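Rhamnosidase B (Bacillus sp., PDB 2OKX) probably hydrolyses terminal alpha-L-rhamnose units from alpha-L-rhamnosides, as a glycoside hydrolase of family 78 expected to work with inversion of configuration. Local coordinates at residues A221-R226 / S390-E395; R652-V657 / A711-A716; K926-A931 / T950-M955. All blocks are in the same frame, centred on the assembly; numbering follows the deposited sequence.

Interaction 1 (A221-R226 / S390-E395); sequences AALDLR and SLYTEE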
ATOM      1  N   ALA A 221      20.892  -2.812  13.491  1.00 21.21           N
ATOM      2  CA  ALA A 221      20.260  -1.521  13.689  1.00 21.27           C
ATOM      3  C   ALA A 221      19.509  -1.019  12.469  1.00 21.11           C
ATOM      4  O   ALA A 221      19.879  -1.305  11.329  1.00 20.68           O
ATOM      5  CB  ALA A 221      21.318  -0.491  14.106  1.00 21.72           C
ATOM      6  N   ALA A 222      18.441  -0.273  12.732  1.00 20.14           N
ATOM      7  CA  ALA A 222      17.625   0.315  11.684  1.00 22.84           C
ATOM      8  C   ALA A 222      17.867   1.819  11.767  1.00 23.82           C
ATOM      9  O   ALA A 222      17.674   2.434  12.824  1.00 25.01           O
ATOM     10  CB  ALA A 222      16.146  -0.014  11.916  1.00 18.73           C
ATOM     11  N   LEU A 223      18.301   2.403  10.654  1.00 23.46           N
ATOM     12  CA  LEU A 223      18.601   3.828  10.599  1.00 23.96           C
ATOM     13  C   LEU A 223      17.735   4.580   9.604  1.00 23.38           C
ATOM     14  O   LEU A 223      17.523   4.117   8.487  1.00 23.14           O
ATOM     15  CB  LEU A 223      20.066   4.049  10.203  1.00 23.98           C
ATOM     16  CG  LEU A 223      21.096   2.921  10.315  1.00 26.56           C
ATOM     17  CD1 LEU A 223      22.441   3.437   9.811  1.00 24.55           C
ATOM     18  CD2 LEU A 223      21.213   2.436  11.743  1.00 25.45           C
ATOM     19  N   ASP A 224      17.237   5.744  10.008  1.00 23.15           N
ATOM     20  CA  ASP A 224      16.444   6.564   9.106  1.00 24.22           C
ATOM     21  C   ASP A 224      17.418   7.604   8.556  1.00 24.51           C
ATOM     22  O   ASP A 224      17.501   8.733   9.047  1.00 24.69           O
ATOM     23  CB  ASP A 224      15.295   7.237   9.850  1.00 24.44           C
ATOM     24  CG  ASP A 224      14.317   7.917   8.912  1.00 24.47           C
ATOM     25  OD1 ASP A 224      13.158   8.141   9.320  1.00 26.18           O
ATOM     26  OD2 ASP A 224      14.709   8.235   7.770  1.00 23.53           O
ATOM     27  N   LEU A 225      18.176   7.190   7.547  1.00 23.62           N
ATOM     28  CA  LEU A 225      19.169   8.049   6.918  1.00 23.95           C
ATOM     29  C   LEU A 225      18.553   9.251   6.213  1.00 24.39           C
ATOM     30  O   LEU A 225      19.172  10.309   6.133  1.00 23.34           O
ATOM     31  CB  LEU A 225      20.007   7.231   5.932  1.00 23.45           C
ATOM     32  CG  LEU A 225      20.874   6.136   6.557  1.00 24.45           C
ATOM     33  CD1 LEU A 225      21.577   5.337   5.466  1.00 23.10           C
ATOM     34  CD2 LEU A 225      21.890   6.766   7.500  1.00 27.14           C
ATOM     35  N   ARG A 226      17.334   9.089   5.706  1.00 23.49           N
ATOM     36  CA  ARG A 226      16.649  10.177   5.013  1.00 23.65           C
ATOM     37  C   ARG A 226      16.455  11.377   5.941  1.00 24.59           C
ATOM     38  O   ARG A 226      16.839  12.498   5.608  1.00 24.71           O
ATOM     39  CB  ARG A 226      15.287   9.693   4.493  1.00 22.94           C
ATOM     40  CG  ARG A 226      14.389  10.784   3.901  1.00 23.25           C
ATOM     41  CD  ARG A 226      12.993  10.224   3.643  1.00 22.69           C
ATOM     42  NE  ARG A 226      11.996  11.251   3.348  1.00 21.55           N
ATOM     43  CZ  ARG A 226      11.807  11.803   2.153  1.00 21.13           C
ATOM     44  NH1 ARG A 226      10.869  12.731   1.991  1.00 21.29           N
ATOM     45  NH2 ARG A 226      12.545  11.428   1.120  1.00 21.16           N
ATOM     46  N   SER A 390      16.337   9.522  17.921  1.00 28.29           N
ATOM     47  CA  SER A 390      15.010   9.079  17.506  1.00 27.81           C
ATOM     48  C   SER A 390      14.978   8.420  16.123  1.00 27.62           C
ATOM     49  O   SER A 390      13.987   7.784  15.755  1.00 26.62           O
ATOM     50  CB  SER A 390      14.027  10.252  17.547  1.00 27.51           C
ATOM     51  OG  SER A 390      14.395  11.271  16.634  1.00 29.94           O
ATOM     52  N   LEU A 391      16.063   8.560  15.370  1.00 25.61           N
ATOM     53  CA  LEU A 391      16.146   7.987  14.029  1.00 26.01           C
ATOM     54  C   LEU A 391      17.007   6.733  14.039  1.00 24.40           C
ATOM     55  O   LEU A 391      17.379   6.220  12.988  1.00 22.89           O
ATOM     56  CB  LEU A 391      16.764   9.006  13.060  1.00 25.93           C
ATOM     57  CG  LEU A 391      16.147  10.409  13.015  1.00 24.35           C
ATOM     58  CD1 LEU A 391      16.885  11.261  11.987  1.00 22.48           C
ATOM     59  CD2 LEU A 391      14.670  10.314  12.671  1.00 22.93           C
ATOM     60  N   TYR A 392      17.305   6.233  15.231  1.00 24.28           N
ATOM     61  CA  TYR A 392      18.171   5.071  15.376  1.00 24.98           C
ATOM     62  C   TYR A 392      17.677   4.067  16.411  1.00 25.19           C
ATOM     63  O   TYR A 392      17.194   4.453  17.477  1.00 25.62           O
ATOM     64  CB  TYR A 392      19.567   5.553  15.781  1.00 24.65           C
ATOM     65  CG  TYR A 392      20.559   4.459  16.081  1.00 22.75           C
ATOM     66  CD1 TYR A 392      21.357   3.922  15.074  1.00 22.23           C
ATOM     67  CD2 TYR A 392      20.711   3.965  17.379  1.00 22.94           C
ATOM     68  CE1 TYR A 392      22.285   2.924  15.348  1.00 20.63           C
ATOM     69  CE2 TYR A 392      21.636   2.962  17.663  1.00 18.95           C
ATOM     70  CZ  TYR A 392      22.419   2.450  16.644  1.00 21.31           C
ATOM     71  OH  TYR A 392      23.346   1.472  16.911  1.00 20.02           O
ATOM     72  N   THR A 393      17.807   2.779  16.099  1.00 25.11           N
ATOM     73  CA  THR A 393      17.411   1.733  17.038  1.00 25.42           C
ATOM     74  C   THR A 393      18.137   0.415  16.790  1.00 24.58           C
ATOM     75  O   THR A 393      18.378   0.028  15.647  1.00 24.30           O
ATOM     76  CB  THR A 393      15.884   1.456  17.014  1.00 25.99           C
ATOM     77  OG1 THR A 393      15.559   0.540  18.073  1.00 25.73           O
ATOM     78  CG2 THR A 393      15.456   0.839  15.675  1.00 24.31           C
ATOM     79  N   GLU A 394      18.496  -0.260  17.877  1.00 22.60           N
ATOM     80  CA  GLU A 394      19.176  -1.545  17.802  1.00 21.92           C
ATOM     81  C   GLU A 394      18.178  -2.685  18.023  1.00 22.03           C
ATOM     82  O   GLU A 394      18.552  -3.849  18.121  1.00 22.58           O
ATOM     83  CB  GLU A 394      20.315  -1.598  18.829  1.00 23.59           C
ATOM     84  CG  GLU A 394      21.573  -0.879  18.342  1.00 23.79           C
ATOM     85  CD  GLU A 394      22.591  -0.614  19.442  1.00 28.00           C
ATOM     86  OE1 GLU A 394      22.727  -1.452  20.355  1.00 26.25           O
ATOM     87  OE2 GLU A 394      23.267   0.435  19.376  1.00 29.53           O
ATOM     88  N   GLU A 395      16.900  -2.330  18.109  1.00 21.55           N
ATOM     89  CA  GLU A 395      15.833  -3.315  18.272  1.00 21.53           C
ATOM     90  C   GLU A 395      15.293  -3.429  16.849  1.00 19.81           C
ATOM     91  O   GLU A 395      14.301  -2.800  16.490  1.00 21.42           O
ATOM     92  CB  GLU A 395      14.785  -2.775  19.242  1.00 20.45           C
ATOM     93  CG  GLU A 395      15.391  -2.422  20.605  1.00 24.86           C
ATOM     94  CD  GLU A 395      14.384  -1.865  21.583  1.00 26.43           C
ATOM     95  OE1 GLU A 395      13.964  -0.696  21.416  1.00 29.36           O
ATOM     96  OE2 GLU A 395      14.006  -2.603  22.519  1.00 30.24           O
TER
HETATM   97  O   HOH W   1      15.167   3.736  12.944  1.00 23.77           O

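Interaction 2 (R652-V657 / A711-A716); sequences RIWPAV and ALAAAA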
ATOM      1  N   ARG A 652     -21.065  17.408 -10.091  1.00 32.24           N
ATOM      2  CA  ARG A 652     -20.114  17.823  -9.066  1.00 31.76           C
ATOM      3  C   ARG A 652     -18.668  17.644  -9.501  1.00 32.21           C
ATOM      4  O   ARG A 652     -17.813  18.469  -9.180  1.00 33.30           O
ATOM      5  CB  ARG A 652     -20.322  17.030  -7.770  1.00 32.76           C
ATOM      6  CG  ARG A 652     -21.627  17.297  -7.039  1.00 36.85           C
ATOM      7  CD  ARG A 652     -21.551  16.762  -5.616  1.00 38.76           C
ATOM      8  NE  ARG A 652     -21.370  15.312  -5.569  1.00 41.81           N
ATOM      9  CZ  ARG A 652     -22.364  14.431  -5.638  1.00 41.88           C
ATOM     10  NH1 ARG A 652     -22.108  13.130  -5.591  1.00 40.73           N
ATOM     11  NH2 ARG A 652     -23.619  14.852  -5.738  1.00 41.14           N
ATOM     12  N   ILE A 653     -18.396  16.570 -10.237  1.00 30.47           N
ATOM     13  CA  ILE A 653     -17.034  16.271 -10.665  1.00 30.45           C
ATOM     14  C   ILE A 653     -16.598  16.877 -12.002  1.00 30.93           C
ATOM     15  O   ILE A 653     -15.401  17.006 -12.259  1.00 30.04           O
ATOM     16  CB  ILE A 653     -16.805  14.728 -10.716  1.00 28.96           C
ATOM     17  CG1 ILE A 653     -15.340  14.407 -10.430  1.00 27.60           C
ATOM     18  CG2 ILE A 653     -17.199  14.172 -12.082  1.00 29.48           C
ATOM     19  CD1 ILE A 653     -14.938  14.670  -8.998  1.00 25.94           C
ATOM     20  N   TRP A 654     -17.553  17.253 -12.852  1.00 31.26           N
ATOM     21  CA  TRP A 654     -17.207  17.817 -14.160  1.00 32.21           C
ATOM     22  C   TRP A 654     -16.154  18.925 -14.121  1.00 31.03           C
ATOM     23  O   TRP A 654     -15.183  18.888 -14.878  1.00 31.74           O
ATOM     24  CB  TRP A 654     -18.459  18.337 -14.880  1.00 32.08           C
ATOM     25  CG  TRP A 654     -18.131  19.159 -16.102  1.00 33.40           C
ATOM     26  CD1 TRP A 654     -18.498  20.454 -16.339  1.00 33.91           C
ATOM     27  CD2 TRP A 654     -17.335  18.758 -17.229  1.00 32.29           C
ATOM     28  NE1 TRP A 654     -17.980  20.884 -17.540  1.00 33.06           N
ATOM     29  CE2 TRP A 654     -17.263  19.865 -18.106  1.00 33.16           C
ATOM     30  CE3 TRP A 654     -16.677  17.572 -17.581  1.00 33.61           C
ATOM     31  CZ2 TRP A 654     -16.556  19.821 -19.316  1.00 31.77           C
ATOM     32  CZ3 TRP A 654     -15.973  17.529 -18.785  1.00 33.02           C
ATOM     33  CH2 TRP A 654     -15.919  18.649 -19.636  1.00 33.54           C
ATOM     34  N   PRO A 655     -16.335  19.932 -13.251  1.00 31.19           N
ATOM     35  CA  PRO A 655     -15.358  21.025 -13.167  1.00 31.86           C
ATOM     36  C   PRO A 655     -13.920  20.546 -12.955  1.00 31.60           C
ATOM     37  O   PRO A 655     -12.995  21.027 -13.613  1.00 31.25           O
ATOM     38  CB  PRO A 655     -15.878  21.857 -11.998  1.00 32.43           C
ATOM     39  CG  PRO A 655     -17.360  21.693 -12.126  1.00 32.34           C
ATOM     40  CD  PRO A 655     -17.497  20.206 -12.390  1.00 31.36           C
ATOM     41  N   ALA A 656     -13.732  19.599 -12.039  1.00 30.53           N
ATOM     42  CA  ALA A 656     -12.399  19.069 -11.763  1.00 30.17           C
ATOM     43  C   ALA A 656     -11.847  18.351 -12.989  1.00 29.66           C
ATOM     44  O   ALA A 656     -10.643  18.381 -13.250  1.00 30.79           O
ATOM     45  CB  ALA A 656     -12.445  18.114 -10.572  1.00 30.57           C
ATOM     46  N   VAL A 657     -12.731  17.700 -13.739  1.00 29.61           N
ATOM     47  CA  VAL A 657     -12.328  16.978 -14.942  1.00 28.95           C
ATOM     48  C   VAL A 657     -11.906  17.958 -16.032  1.00 30.33           C
ATOM     49  O   VAL A 657     -10.870  17.785 -16.675  1.00 28.80           O
ATOM     50  CB  VAL A 657     -13.484  16.097 -15.475  1.00 28.51           C
ATOM     51  CG1 VAL A 657     -13.106  15.496 -16.819  1.00 26.59           C
ATOM     52  CG2 VAL A 657     -13.796  14.991 -14.472  1.00 27.14           C
ATOM     53  N   ALA A 711     -19.025  12.377 -21.727  1.00 35.92           N
ATOM     54  CA  ALA A 711     -20.037  11.648 -20.972  1.00 34.36           C
ATOM     55  C   ALA A 711     -20.338  12.356 -19.654  1.00 33.21           C
ATOM     56  O   ALA A 711     -21.497  12.527 -19.285  1.00 32.78           O
ATOM     57  CB  ALA A 711     -19.571  10.215 -20.713  1.00 35.05           C
ATOM     58  N   LEU A 712     -19.293  12.774 -18.951  1.00 32.74           N
ATOM     59  CA  LEU A 712     -19.464  13.465 -17.677  1.00 33.02           C
ATOM     60  C   LEU A 712     -20.099  14.832 -17.883  1.00 33.94           C
ATOM     61  O   LEU A 712     -20.977  15.243 -17.121  1.00 31.74           O
ATOM     62  CB  LEU A 712     -18.113  13.615 -16.973  1.00 33.10           C
ATOM     63  CG  LEU A 712     -17.515  12.291 -16.488  1.00 33.77           C
ATOM     64  CD1 LEU A 712     -16.051  12.472 -16.120  1.00 34.22           C
ATOM     65  CD2 LEU A 712     -18.319  11.788 -15.302  1.00 32.51           C
ATOM     66  N   ALA A 713     -19.649  15.538 -18.916  1.00 35.67           N
ATOM     67  CA  ALA A 713     -20.184  16.859 -19.225  1.00 37.11           C
ATOM     68  C   ALA A 713     -21.674  16.757 -19.538  1.00 37.53           C
ATOM     69  O   ALA A 713     -22.478  17.548 -19.044  1.00 37.90           O
ATOM     70  CB  ALA A 713     -19.441  17.457 -20.411  1.00 36.06           C
ATOM     71  N   ALA A 714     -22.035  15.777 -20.359  1.00 37.74           N
ATOM     72  CA  ALA A 714     -23.428  15.573 -20.744  1.00 38.60           C
ATOM     73  C   ALA A 714     -24.261  15.144 -19.543  1.00 39.43           C
ATOM     74  O   ALA A 714     -25.353  15.667 -19.312  1.00 39.16           O
ATOM     75  CB  ALA A 714     -23.515  14.524 -21.846  1.00 38.76           C
ATOM     76  N   ALA A 715     -23.746  14.186 -18.777  1.00 39.53           N
ATOM     77  CA  ALA A 715     -24.455  13.708 -17.599  1.00 39.88           C
ATOM     78  C   ALA A 715     -24.611  14.866 -16.624  1.00 39.84           C
ATOM     79  O   ALA A 715     -25.572  14.921 -15.859  1.00 40.58           O
ATOM     80  CB  ALA A 715     -23.684  12.566 -16.942  1.00 39.78           C
ATOM     81  N   ALA A 716     -23.661  15.793 -16.665  1.00 39.56           N
ATOM     82  CA  ALA A 716     -23.684  16.954 -15.784  1.00 41.26           C
ATOM     83  C   ALA A 716     -24.661  18.014 -16.278  1.00 41.90           C
ATOM     84  O   ALA A 716     -24.967  18.966 -15.560  1.00 41.34           O
ATOM     85  CB  ALA A 716     -22.284  17.551 -15.667  1.00 41.59           C
TER

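Interaction 3 (K926-A931 / T950-M955); sequences KLRIEA and TQVKYM. With CA (calcium ion), chain D.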
ATOM      1  N   LYS A 926     -28.735 -24.062 -22.663  1.00 20.00           N
ATOM      2  CA  LYS A 926     -29.861 -23.904 -21.762  1.00 19.84           C
ATOM      3  C   LYS A 926     -29.356 -22.682 -20.989  1.00 19.85           C
ATOM      4  O   LYS A 926     -28.221 -22.689 -20.499  1.00 17.02           O
ATOM      5  CB  LYS A 926     -29.995 -25.095 -20.821  1.00 24.22           C
ATOM      6  CG  LYS A 926     -31.288 -25.095 -20.035  1.00 30.86           C
ATOM      7  CD  LYS A 926     -31.110 -25.716 -18.658  1.00 35.31           C
ATOM      8  CE  LYS A 926     -30.503 -27.108 -18.724  1.00 36.77           C
ATOM      9  NZ  LYS A 926     -30.307 -27.672 -17.356  1.00 38.21           N
ATOM     10  N   LEU A 927     -30.169 -21.637 -20.892  1.00 17.27           N
ATOM     11  CA  LEU A 927     -29.762 -20.411 -20.212  1.00 15.32           C
ATOM     12  C   LEU A 927     -30.851 -19.878 -19.291  1.00 18.08           C
ATOM     13  O   LEU A 927     -32.013 -19.804 -19.682  1.00 16.31           O
ATOM     14  CB  LEU A 927     -29.408 -19.343 -21.260  1.00 16.86           C
ATOM     15  CG  LEU A 927     -29.244 -17.881 -20.826  1.00 17.21           C
ATOM     16  CD1 LEU A 927     -27.991 -17.741 -19.981  1.00 19.07           C
ATOM     17  CD2 LEU A 927     -29.146 -16.978 -22.057  1.00 17.97           C
ATOM     18  N   ARG A 928     -30.467 -19.511 -18.070  1.00 15.46           N
ATOM     19  CA  ARG A 928     -31.401 -18.963 -17.090  1.00 15.11           C
ATOM     20  C   ARG A 928     -30.894 -17.580 -16.675  1.00 16.99           C
ATOM     21  O   ARG A 928     -29.695 -17.387 -16.428  1.00 15.13           O
ATOM     22  CB  ARG A 928     -31.475 -19.876 -15.861  0.50 15.65           C
ATOM     23  CG  ARG A 928     -32.438 -19.408 -14.773  0.50 15.45           C
ATOM     24  CD  ARG A 928     -32.225 -20.199 -13.482  0.50 17.03           C
ATOM     25  NE  ARG A 928     -33.151 -19.816 -12.417  0.50 17.01           N
ATOM     26  CZ  ARG A 928     -34.420 -20.208 -12.344  0.50 16.38           C
ATOM     27  NH1 ARG A 928     -34.932 -21.002 -13.277  0.50 16.71           N
ATOM     28  NH2 ARG A 928     -35.176 -19.811 -11.329  0.50 16.84           N
ATOM     29  N   ILE A 929     -31.814 -16.623 -16.605  1.00 13.88           N
ATOM     30  CA  ILE A 929     -31.498 -15.254 -16.229  1.00 15.90           C
ATOM     31  C   ILE A 929     -32.501 -14.816 -15.166  1.00 17.82           C
ATOM     32  O   ILE A 929     -33.707 -14.998 -15.332  1.00 17.85           O
ATOM     33  CB  ILE A 929     -31.640 -14.301 -17.439  1.00 16.08           C
ATOM     34  CG1 ILE A 929     -30.668 -14.711 -18.547  1.00 16.64           C
ATOM     35  CG2 ILE A 929     -31.386 -12.857 -17.009  1.00 15.60           C
ATOM     36  CD1 ILE A 929     -30.980 -14.072 -19.893  1.00 18.10           C
ATOM     37  N   GLU A 930     -32.007 -14.245 -14.077  1.00 17.11           N
ATOM     38  CA  GLU A 930     -32.888 -13.770 -13.020  1.00 18.98           C
ATOM     39  C   GLU A 930     -32.490 -12.339 -12.699  1.00 18.38           C
ATOM     40  O   GLU A 930     -31.314 -12.044 -12.478  1.00 17.95           O
ATOM     41  CB  GLU A 930     -32.761 -14.660 -11.780  1.00 23.31           C
ATOM     42  CG  GLU A 930     -33.863 -14.441 -10.757  1.00 32.60           C
ATOM     43  CD  GLU A 930     -33.992 -15.594  -9.773  1.00 38.78           C
ATOM     44  OE1 GLU A 930     -34.985 -15.609  -9.011  1.00 39.78           O
ATOM     45  OE2 GLU A 930     -33.103 -16.481  -9.761  1.00 42.14           O
ATOM     46  N   ALA A 931     -33.468 -11.440 -12.687  1.00 17.21           N
ATOM     47  CA  ALA A 931     -33.188 -10.038 -12.401  1.00 18.74           C
ATOM     48  C   ALA A 931     -34.451  -9.328 -11.928  1.00 19.76           C
ATOM     49  O   ALA A 931     -35.548  -9.849 -12.084  1.00 18.93           O
ATOM     50  CB  ALA A 931     -32.650  -9.358 -13.650  1.00 21.41           C
ATOM     51  N   THR A 950     -34.637 -19.193 -20.045  1.00 17.72           N
ATOM     52  CA  THR A 950     -35.635 -19.014 -19.002  1.00 18.22           C
ATOM     53  C   THR A 950     -35.331 -17.692 -18.308  1.00 20.50           C
ATOM     54  O   THR A 950     -34.303 -17.546 -17.639  1.00 18.12           O
ATOM     55  CB  THR A 950     -35.585 -20.149 -17.963  1.00 20.08           C
ATOM     56  OG1 THR A 950     -35.837 -21.401 -18.610  1.00 20.99           O
ATOM     57  CG2 THR A 950     -36.638 -19.927 -16.876  1.00 19.83           C
ATOM     58  N   GLN A 951     -36.215 -16.718 -18.487  1.00 17.94           N
ATOM     59  CA  GLN A 951     -36.012 -15.423 -17.870  1.00 17.92           C
ATOM     60  C   GLN A 951     -36.981 -15.240 -16.716  1.00 20.70           C
ATOM     61  O   GLN A 951     -38.202 -15.282 -16.897  1.00 20.41           O
ATOM     62  CB  GLN A 951     -36.203 -14.297 -18.882  1.00 17.49           C
ATOM     63  CG  GLN A 951     -35.891 -12.934 -18.288  1.00 21.81           C
ATOM     64  CD  GLN A 951     -36.052 -11.807 -19.284  1.00 23.89           C
ATOM     65  OE1 GLN A 951     -35.792 -11.976 -20.473  1.00 23.54           O
ATOM     66  NE2 GLN A 951     -36.466 -10.641 -18.798  1.00 25.23           N
ATOM     67  N   VAL A 952     -36.418 -15.038 -15.530  1.00 20.44           N
ATOM     68  CA  VAL A 952     -37.192 -14.859 -14.316  1.00 20.63           C
ATOM     69  C   VAL A 952     -37.054 -13.435 -13.778  1.00 21.84           C
ATOM     70  O   VAL A 952     -35.947 -12.903 -13.680  1.00 20.83           O
ATOM     71  CB  VAL A 952     -36.714 -15.841 -13.223  1.00 23.30           C
ATOM     72  CG1 VAL A 952     -37.521 -15.638 -11.961  1.00 22.42           C
ATOM     73  CG2 VAL A 952     -36.835 -17.282 -13.716  1.00 22.39           C
ATOM     74  N   LYS A 953     -38.181 -12.813 -13.440  1.00 22.13           N
ATOM     75  CA  LYS A 953     -38.166 -11.464 -12.886  1.00 21.92           C
ATOM     76  C   LYS A 953     -38.710 -11.514 -11.465  1.00 23.02           C
ATOM     77  O   LYS A 953     -39.692 -12.212 -11.200  1.00 20.87           O
ATOM     78  CB  LYS A 953     -39.053 -10.519 -13.702  1.00 24.94           C
ATOM     79  CG  LYS A 953     -38.477 -10.037 -15.023  1.00 26.14           C
ATOM     80  CD  LYS A 953     -39.514  -9.175 -15.741  1.00 26.39           C
ATOM     81  CE  LYS A 953     -38.931  -8.464 -16.950  1.00 27.80           C
ATOM     82  NZ  LYS A 953     -37.958  -7.399 -16.571  1.00 26.30           N
ATOM     83  N   TYR A 954     -38.075 -10.793 -10.549  1.00 20.54           N
ATOM     84  CA  TYR A 954     -38.575 -10.766  -9.183  1.00 22.86           C
ATOM     85  C   TYR A 954     -38.786  -9.322  -8.749  1.00 23.19           C
ATOM     86  O   TYR A 954     -38.311  -8.393  -9.401  1.00 22.74           O
ATOM     87  CB  TYR A 954     -37.637 -11.515  -8.214  1.00 22.87           C
ATOM     88  CG  TYR A 954     -36.233 -10.969  -8.068  1.00 27.47           C
ATOM     89  CD1 TYR A 954     -35.278 -11.148  -9.069  1.00 28.86           C
ATOM     90  CD2 TYR A 954     -35.847 -10.309  -6.900  1.00 28.97           C
ATOM     91  CE1 TYR A 954     -33.964 -10.683  -8.906  1.00 29.57           C
ATOM     92  CE2 TYR A 954     -34.545  -9.845  -6.727  1.00 28.93           C
ATOM     93  CZ  TYR A 954     -33.612 -10.034  -7.731  1.00 30.18           C
ATOM     94  OH  TYR A 954     -32.334  -9.564  -7.555  1.00 31.11           O
ATOM     95  N   MET A 955     -39.520  -9.137  -7.659  1.00 26.03           N
ATOM     96  CA  MET A 955     -39.824  -7.806  -7.153  1.00 29.42           C
ATOM     97  C   MET A 955     -38.641  -7.045  -6.586  1.00 31.97           C
ATOM     98  O   MET A 955     -37.747  -7.623  -5.970  1.00 32.97           O
ATOM     99  CB  MET A 955     -40.907  -7.899  -6.085  1.00 30.13           C
ATOM    100  CG  MET A 955     -42.248  -8.336  -6.614  1.00 32.67           C
ATOM    101  SD  MET A 955     -43.434  -8.490  -5.276  1.00 37.33           S
ATOM    102  CE  MET A 955     -43.490  -6.794  -4.691  1.00 33.47           C
TER
HETATM  103 CA    CA D4004     -41.817 -13.172 -11.518  1.00 28.54          CA
HETATM  104  O   HOH W   2     -33.713 -22.531 -19.755  1.00 18.99           O

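Interaction 1 (A221-R226 / S390-E395)
The side chains of L223 and Y392 lie side by side and point the same way, with L223 CD2 3.7 Å from CD1 of the Y392 ring. A221 approaches the same ring obliquely, its CB 3.8 Å from Y392 CE1. CG of Y392 is anti to the backbone N (chi1 175°), on the same side of the sheet as L223, and the CD1-CE1 side of the ring meets L223 CD2 and A221 CB. L223 has an unusual chi1 of -18°, which leaves CG almost eclipsed with the backbone N, a probably strained setting. At the far end of the ring, the Y392 hydroxyl donates to E394 OE2 at 2.7 Å, a carboxylate oxygen lying in the ring plane at the edge and met on its anti side; Y219 supplies a second hydroxyl partner. An alanine in place of Y392 would probably open a gap beside L223 CD2 and A221 CB and leave E394 and Y219 without this hydroxyl.

The backbones run antiparallel, and A222 with T393 forms a hydrogen-bonded pair: A222 N to T393 O measures 2.9 Å, the return bond from T393 N to A222 O 3.3 Å. Strand 392-393 thereby forms an outer strand of the five-stranded sheet, and strand 219-223 also pairs with strand 314-320 through A221 and L223, an arrangement consistent with the beta-sandwich of galactose-binding-like domains.

On the sheet face opposite to Y392, T393 CG2 meets A222 CB at 3.9 Å. T393 OG1 accepts from E395 N in an ST turn. Beyond the paired residues, D224 N donates to L391 O at 3.0 Å, and the CB atoms of D224 and L391 touch. D224 is also the N-cap of helix 225-229: OD2 caps N227 N while OD1 makes a salt bridge to R20.

Interaction 2 (R652-V657 / A711-A716)
The indole of W654 takes A713 CB squarely over one face of its six-membered ring, 3.7 Å from the centroid and 5° off the ring normal, which meets the criteria for a CH-pi contact. Measured against the whole indole, the methyl is offset toward the rim, and its closest ring atom is CH2 at 3.8 Å. The backbone of the same residue continues the cover, for A713 N lies 3.8 Å from W654 CE3. L712 CB and A716 CB approach the ring system obliquely. The indole NE1 is a buried donor satisfied by E721 OE1, a bond that should limit rotation of the ring over A713.

W654 CG, anti to the backbone N (chi1 169°), starts the indole on its way to A713. Nearer the backbone, W654 CB touches A716 CB at 4.0 Å. The remaining contact is aliphatic and is carried by the two methyls of L712. Its CD1 meets V657 CG2 at 3.8 Å, the two side chains crossing at about a right angle, while CD2 turns to I653 CG2 at 4.2 Å. No hydrogen bond spans the two segments, so their association here rests on apolar and CH-pi contacts.

The axes of 652-657 and 711-715 come within 8.9 Å, and their directions differ by 142°, closer to antiparallel than to perpendicular. Segment 652-657 is kinked where the backbone nitrogens of P655 and A656 lack a bond to the preceding turn; V657 N to I653 O resumes the helical pattern. Both helices belong to the six-hairpin glycosidase domain, the alpha barrel of this enzyme. Helix 627-644 adjoins both segments, with W633 against I653 and A656 and with C637 against L712, while P605 from a loop packs on I653 and A656.

Interaction 3 (K926-A931 / T950-M955)
Y954 has CG between its backbone N and carbonyl carbon (chi1 62°), and from there the ring lies against the backbone of A931 in the neighbouring strand, its CE1 3.3 Å from A931 C. E930 and V952 instead both hold a gamma carbon anti to the backbone N, E930 CG and V952 CG1, and their side chains run side by side, pointing the same way. E930 CG also touches Y954 CD1 at 4.0 Å, with the carboxylate and ring planes 87° apart. The Y954 hydroxyl bonds to H912 N.

Beneath these groups the strands run parallel and in register from R928 with T950 to A931 with K953. Five backbone bonds alternate between them; V952 N to I929 O, 2.7 Å long, is almost straight at 178°. The pairing makes strand 946-954 an outermost strand, within this chain, of a mixed five-stranded sheet formed mainly by the C-terminal domain.

Calcium lies 2.4 Å from K953 O, with four further ligand atoms beyond the two segments. Coordination would probably polarise the K953-Y954 peptide and make Y954 N a stronger donor to A931 O, a bond of 3.1 Å whose donor is tilted from the carbonyl plane.

The three contacts follow one another in series along the chain, each closing before the next opens, and none touches another. Interaction 1 joins strands 219-223 and 392-393 of an antiparallel sheet, and lies on the opposite side of the chain's centre from both others: its centre is about 48 Å from that of interaction 2 and about 62 Å from that of interaction 3. Interactions 2 and 3 are nearer, about 35 Å between centres, yet fall in different family regions, the six-hairpin glycosidase and the C-terminal one. Strand 538-541, from the six-hairpin region, nevertheless joins the mixed sheet of interaction 3. The contacts thus sample different parts of a multidomain hydrolase.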